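Local coordinates for exocyst complex component EXO70 (Saccharomyces cerevisiae, PDB 2B1E), which forms part of the exocyst complex, which tethers secretory vesicles to sites of exocytosis, and plays a role in assembling that complex, at residues S458-L463 and S520-L525; N466-V471 and M527-R532. All coordinates share one frame; numbering follows the deposited sequence.

Contact 1: residues S458-L463 and S520-L525; sequences SDWRDL and SEIISL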
loop_
_atom_site.group_PDB
_atom_site.type_symbol
_atom_site.label_atom_id
_atom_site.label_comp_id
_atom_site.label_asym_id
_atom_site.label_seq_id
_atom_site.Cartn_x
_atom_site.Cartn_y
_atom_site.Cartn_z
ATOM N N SER A 458 32.742 8.390 -24.668
ATOM C CA SER A 458 33.062 7.410 -25.702
ATOM C C SER A 458 33.700 7.918 -26.985
ATOM O O SER A 458 34.654 7.318 -27.478
ATOM C CB SER A 458 31.826 6.590 -26.068
ATOM O OG SER A 458 32.197 5.553 -26.969
ATOM N N ASP A 459 33.171 9.005 -27.537
ATOM C CA ASP A 459 33.715 9.561 -28.770
ATOM C C ASP A 459 35.151 10.030 -28.560
ATOM O O ASP A 459 35.975 9.980 -29.476
ATOM C CB ASP A 459 32.829 10.710 -29.269
ATOM C CG ASP A 459 31.479 10.223 -29.828
ATOM O OD1 ASP A 459 31.098 9.053 -29.587
ATOM O OD2 ASP A 459 30.785 11.020 -30.502
ATOM N N TRP A 460 35.458 10.491 -27.353
ATOM C CA TRP A 460 36.807 10.935 -27.060
ATOM C C TRP A 460 37.736 9.713 -26.999
ATOM O O TRP A 460 38.913 9.810 -27.353
ATOM C CB TRP A 460 36.863 11.701 -25.728
ATOM C CG TRP A 460 36.157 13.013 -25.748
ATOM C CD1 TRP A 460 34.861 13.256 -25.374
ATOM C CD2 TRP A 460 36.696 14.273 -26.170
ATOM N NE1 TRP A 460 34.561 14.585 -25.534
ATOM C CE2 TRP A 460 35.668 15.235 -26.023
ATOM C CE3 TRP A 460 37.947 14.684 -26.656
ATOM C CZ2 TRP A 460 35.853 16.585 -26.347
ATOM C CZ3 TRP A 460 38.131 16.028 -26.978
ATOM C CH2 TRP A 460 37.089 16.962 -26.821
ATOM N N ARG A 461 37.208 8.573 -26.555
ATOM C CA ARG A 461 38.021 7.356 -26.487
ATOM C C ARG A 461 38.404 6.935 -27.906
ATOM O O ARG A 461 39.534 6.485 -28.145
ATOM C CB ARG A 461 37.263 6.219 -25.783
ATOM C CG ARG A 461 37.016 6.454 -24.294
ATOM C CD ARG A 461 36.478 5.194 -23.597
ATOM N NE ARG A 461 35.053 4.963 -23.831
ATOM C CZ ARG A 461 34.090 5.280 -22.968
ATOM N NH1 ARG A 461 34.391 5.845 -21.806
ATOM N NH2 ARG A 461 32.825 5.026 -23.259
ATOM N N ASP A 462 37.473 7.086 -28.851
ATOM C CA ASP A 462 37.753 6.733 -30.252
ATOM C C ASP A 462 38.894 7.599 -30.792
ATOM O O ASP A 462 39.795 7.117 -31.477
ATOM C CB ASP A 462 36.508 6.943 -31.116
ATOM C CG ASP A 462 35.381 5.987 -30.759
ATOM O OD1 ASP A 462 35.596 5.101 -29.904
ATOM O OD2 ASP A 462 34.285 6.118 -31.337
ATOM N N LEU A 463 38.844 8.886 -30.480
ATOM C CA LEU A 463 39.874 9.830 -30.908
ATOM C C LEU A 463 41.265 9.399 -30.438
ATOM O O LEU A 463 42.216 9.333 -31.230
ATOM C CB LEU A 463 39.569 11.221 -30.342
ATOM C CG LEU A 463 40.581 12.331 -30.640
ATOM C CD1 LEU A 463 40.638 12.575 -32.128
ATOM C CD2 LEU A 463 40.182 13.606 -29.936
ATOM N N SER A 520 37.116 16.020 -15.799
ATOM C CA SER A 520 38.203 15.131 -15.391
ATOM C C SER A 520 38.447 13.994 -16.376
ATOM O O SER A 520 39.583 13.730 -16.755
ATOM C CB SER A 520 37.924 14.528 -14.013
ATOM O OG SER A 520 38.057 15.498 -12.987
ATOM N N GLU A 521 37.377 13.328 -16.791
ATOM C CA GLU A 521 37.494 12.196 -17.700
ATOM C C GLU A 521 37.997 12.557 -19.098
ATOM O O GLU A 521 38.757 11.798 -19.693
ATOM C CB GLU A 521 36.158 11.460 -17.793
ATOM C CG GLU A 521 35.696 10.817 -16.490
ATOM C CD GLU A 521 36.670 9.762 -15.956
ATOM O OE1 GLU A 521 37.281 9.030 -16.769
ATOM O OE2 GLU A 521 36.813 9.648 -14.717
ATOM N N ILE A 522 37.578 13.695 -19.636
ATOM C CA ILE A 522 38.052 14.069 -20.961
ATOM C C ILE A 522 39.533 14.433 -20.906
ATOM O O ILE A 522 40.322 13.960 -21.719
ATOM C CB ILE A 522 37.251 15.252 -21.542
ATOM C CG1 ILE A 522 35.798 14.822 -21.758
ATOM C CG2 ILE A 522 37.878 15.722 -22.847
ATOM C CD1 ILE A 522 34.935 15.868 -22.437
ATOM N N ILE A 523 39.914 15.267 -19.944
ATOM C CA ILE A 523 41.313 15.658 -19.817
ATOM C C ILE A 523 42.197 14.438 -19.500
ATOM O O ILE A 523 43.268 14.284 -20.085
ATOM C CB ILE A 523 41.484 16.759 -18.727
ATOM C CG1 ILE A 523 40.813 18.055 -19.209
ATOM C CG2 ILE A 523 42.972 16.995 -18.428
ATOM C CD1 ILE A 523 40.839 19.202 -18.199
ATOM N N SER A 524 41.740 13.565 -18.601
ATOM C CA SER A 524 42.501 12.364 -18.241
ATOM C C SER A 524 42.772 11.455 -19.434
ATOM O O SER A 524 43.782 10.749 -19.482
ATOM C CB SER A 524 41.750 11.539 -17.182
ATOM O OG SER A 524 42.014 12.011 -15.875
ATOM N N LEU A 525 41.858 11.468 -20.394
ATOM C CA LEU A 525 41.974 10.625 -21.569
ATOM C C LEU A 525 42.839 11.242 -22.666
ATOM O O LEU A 525 43.717 10.591 -23.228
ATOM C CB LEU A 525 40.567 10.345 -22.098
ATOM C CG LEU A 525 40.295 9.293 -23.164
ATOM C CD1 LEU A 525 40.834 7.935 -22.731
ATOM C CD2 LEU A 525 38.786 9.224 -23.371
#

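Contact 2: residues N466-V471 and M527-R532; sequences NLMDSV and MPMYER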
loop_
_atom_site.group_PDB
_atom_site.type_symbol
_atom_site.label_atom_id
_atom_site.label_comp_id
_atom_site.label_asym_id
_atom_site.label_seq_id
_atom_site.Cartn_x
_atom_site.Cartn_y
_atom_site.Cartn_z
ATOM N N ASN A 466 42.414 6.098 -32.025
ATOM C CA ASN A 466 42.879 6.287 -33.395
ATOM C C ASN A 466 44.310 6.805 -33.409
ATOM O O ASN A 466 45.137 6.338 -34.191
ATOM C CB ASN A 466 41.982 7.272 -34.152
ATOM C CG ASN A 466 40.599 6.716 -34.421
ATOM O OD1 ASN A 466 40.408 5.499 -34.518
ATOM N ND2 ASN A 466 39.622 7.606 -34.558
ATOM N N LEU A 467 44.593 7.767 -32.535
ATOM C CA LEU A 467 45.922 8.356 -32.435
ATOM C C LEU A 467 46.937 7.310 -31.985
ATOM O O LEU A 467 48.025 7.210 -32.547
ATOM C CB LEU A 467 45.910 9.517 -31.436
ATOM C CG LEU A 467 47.217 10.307 -31.284
ATOM C CD1 LEU A 467 47.579 10.943 -32.622
ATOM C CD2 LEU A 467 47.057 11.382 -30.209
ATOM N N MET A 468 46.577 6.525 -30.973
ATOM C CA MET A 468 47.474 5.495 -30.459
ATOM C C MET A 468 47.789 4.466 -31.550
ATOM O O MET A 468 48.939 4.053 -31.720
ATOM C CB MET A 468 46.862 4.786 -29.240
ATOM C CG MET A 468 47.863 3.864 -28.538
ATOM S SD MET A 468 47.191 2.813 -27.222
ATOM C CE MET A 468 46.462 1.488 -28.205
ATOM N N ASP A 469 46.763 4.063 -32.292
ATOM C CA ASP A 469 46.948 3.101 -33.371
ATOM C C ASP A 469 47.876 3.631 -34.469
ATOM O O ASP A 469 48.680 2.881 -35.018
ATOM C CB ASP A 469 45.600 2.720 -33.993
ATOM C CG ASP A 469 44.821 1.720 -33.158
ATOM O OD1 ASP A 469 43.720 1.331 -33.602
ATOM O OD2 ASP A 469 45.294 1.320 -32.068
ATOM N N SER A 470 47.767 4.915 -34.796
ATOM C CA SER A 470 48.614 5.483 -35.839
ATOM C C SER A 470 50.081 5.443 -35.408
ATOM O O SER A 470 50.982 5.258 -36.233
ATOM C CB SER A 470 48.213 6.931 -36.145
ATOM O OG SER A 470 48.785 7.838 -35.217
ATOM N N VAL A 471 50.319 5.614 -34.113
ATOM C CA VAL A 471 51.678 5.585 -33.598
ATOM C C VAL A 471 52.233 4.152 -33.610
ATOM O O VAL A 471 53.345 3.914 -34.079
ATOM C CB VAL A 471 51.725 6.164 -32.178
ATOM C CG1 VAL A 471 53.153 6.146 -31.643
ATOM C CG2 VAL A 471 51.191 7.593 -32.198
ATOM N N MET A 527 44.903 14.414 -22.578
ATOM C CA MET A 527 46.209 15.002 -22.309
ATOM C C MET A 527 47.408 14.081 -22.095
ATOM O O MET A 527 48.469 14.325 -22.661
ATOM C CB MET A 527 46.104 16.025 -21.176
ATOM C CG MET A 527 45.294 17.283 -21.561
ATOM S SD MET A 527 45.693 18.011 -23.184
ATOM C CE MET A 527 47.529 18.072 -23.109
ATOM N N PRO A 528 47.271 13.021 -21.283
ATOM C CA PRO A 528 48.461 12.177 -21.129
ATOM C C PRO A 528 48.946 11.648 -22.482
ATOM O O PRO A 528 50.143 11.656 -22.762
ATOM C CB PRO A 528 47.975 11.063 -20.198
ATOM C CG PRO A 528 46.987 11.791 -19.311
ATOM C CD PRO A 528 46.217 12.635 -20.324
ATOM N N MET A 529 48.014 11.212 -23.325
ATOM C CA MET A 529 48.386 10.687 -24.633
ATOM C C MET A 529 48.990 11.734 -25.563
ATOM O O MET A 529 49.993 11.472 -26.224
ATOM C CB MET A 529 47.185 10.044 -25.335
ATOM C CG MET A 529 47.585 9.333 -26.619
ATOM S SD MET A 529 46.240 8.478 -27.425
ATOM C CE MET A 529 46.001 7.071 -26.233
ATOM N N TYR A 530 48.380 12.912 -25.636
ATOM C CA TYR A 530 48.916 13.940 -26.517
ATOM C C TYR A 530 50.322 14.382 -26.121
ATOM O O TYR A 530 51.159 14.643 -26.989
ATOM C CB TYR A 530 47.990 15.165 -26.585
ATOM C CG TYR A 530 48.399 16.102 -27.698
ATOM C CD1 TYR A 530 48.221 15.742 -29.035
ATOM C CD2 TYR A 530 49.053 17.302 -27.418
ATOM C CE1 TYR A 530 48.693 16.549 -30.070
ATOM C CE2 TYR A 530 49.533 18.118 -28.441
ATOM C CZ TYR A 530 49.352 17.730 -29.765
ATOM O OH TYR A 530 49.873 18.492 -30.777
ATOM N N GLU A 531 50.587 14.486 -24.820
ATOM C CA GLU A 531 51.913 14.882 -24.375
ATOM C C GLU A 531 52.953 13.864 -24.838
ATOM O O GLU A 531 54.045 14.235 -25.264
ATOM C CB GLU A 531 51.953 15.021 -22.848
ATOM C CG GLU A 531 51.020 16.110 -22.341
ATOM C CD GLU A 531 51.211 16.431 -20.878
ATOM O OE1 GLU A 531 51.065 15.512 -20.037
ATOM O OE2 GLU A 531 51.497 17.611 -20.574
ATOM N N ARG A 532 52.610 12.583 -24.757
ATOM C CA ARG A 532 53.517 11.514 -25.177
ATOM C C ARG A 532 53.714 11.525 -26.693
ATOM O O ARG A 532 54.825 11.339 -27.193
ATOM C CB ARG A 532 52.961 10.159 -24.730
ATOM C CG ARG A 532 53.004 9.962 -23.223
ATOM C CD ARG A 532 52.077 8.861 -22.748
ATOM N NE ARG A 532 52.119 8.788 -21.292
ATOM C CZ ARG A 532 51.104 8.416 -20.525
ATOM N NH1 ARG A 532 49.946 8.068 -21.065
ATOM N NH2 ARG A 532 51.243 8.419 -19.208
#

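Contact 1: residues S458-L463 and S520-L525
Ile-522 lies over one face of the Trp-460 indole. Its CG2 forms a CH-pi contact, 3.8 Å from the centroid of the Trp-460 six-membered ring and 10° off the ring normal. The other branch of Ile-522 serves the pyrrole side, where CD1 lies 3.4 Å from Trp-460 NE1. The two branches thus spread over both rings of the indole. Trp-460 CG is anti to the carbonyl carbon, and chi2 of 93° presents the broad side of the ring to Ile-522.

The aliphatic contacts centre on Leu-525, one turn after Ile-522. Its CD2 methyl touches Arg-461 CG at 3.4 Å and Trp-460 CB at 3.9 Å. The Leu-525 and Arg-461 side chains meet nearly perpendicular, and only the aliphatic base of the arginine takes part. Leu-525 CG is anti to the backbone N, which carries the branched end over to the other helix.

No hydrogen bond joins the two segments. The Arg-461 guanidinium folds back over its own helix, with a face over Ser-458 CA, and NH2 bonds to Ser-454 OG. Leu-500 and Thr-504 of helix 483-504 and Leu-559 and Leu-562 of helix 552-563 also touch Trp-460, which is buried among them.

The segment axes approach to 10.1 Å and run 5° apart in the same direction. This is side-by-side packing of parallel helices in a helical bundle, within the elongated all-helical rod of Exo70.

Contact 2: residues N466-V471 and M527-R532
Leu-467 and Met-468 receive the side chain of Met-529 in a small apolar contact between two neighbouring helices of the Exo70 helical bundle. No hydrogen bond crosses between the segments.

Leu-467 comes first. Its CD2 methyl lies 4.1 Å from Met-529 SD. The two side chains lie alongside each other, pointing in opposite senses. Leu-467 is buried, and Phe-493 of helix 483-504 and Phe-533 of helix 512-537 also touch it.

Met-468 follows and adds only the base of its side chain to the contact. Its CB is 3.9 Å from Met-529 CE.

Met-529 carries the second segment's share. Its chain starts out extended, with CG anti to the backbone N (chi1 -173°), and then bends at the thioether (chi3 -71°). The sulfur can therefore sit by Leu-467 while the methyl turns to Met-468. An alanine here would lack both sulfur and methyl, and would probably leave Leu-467 CD2 and Met-468 CB without their apolar partner across the interface. Next to it, Tyr-530 faces other parts of the fold: its ring meets that of Phe-493, and its OH bonds to Tyr-550 O.

Further along, Ser-470 turns its hydroxyl back onto its own helix. Leu-467 O thereby accepts two bonds, from Val-471 N and from the serine. The Ser-470 OG donor reaches Leu-467 O at 2.8 Å, tilted 21° from the carbonyl plane and on the same face as Val-471 N.

How the contacts relate
From the N terminus, helix 440-473 supplies the first segment of both contacts: 458-463, then 466-471. The chain next forms helix 483-504 and enters helix 512-537, which supplies 520-525 and then 527-532. Contact 1 closes a loop of 56 intervening residues, and contact 2 one of 55. Their segments alternate, so the loops cross and neither nests in the other. This order follows from two helices running the same way, paired again about two turns further on. The centres are about 11 Å apart, and the contacts touch where Ile-523 O meets Pro-528 CD at 3.4 Å. Together they tie helix 440-473 to helix 512-537 in the C-terminal part of the helical rod.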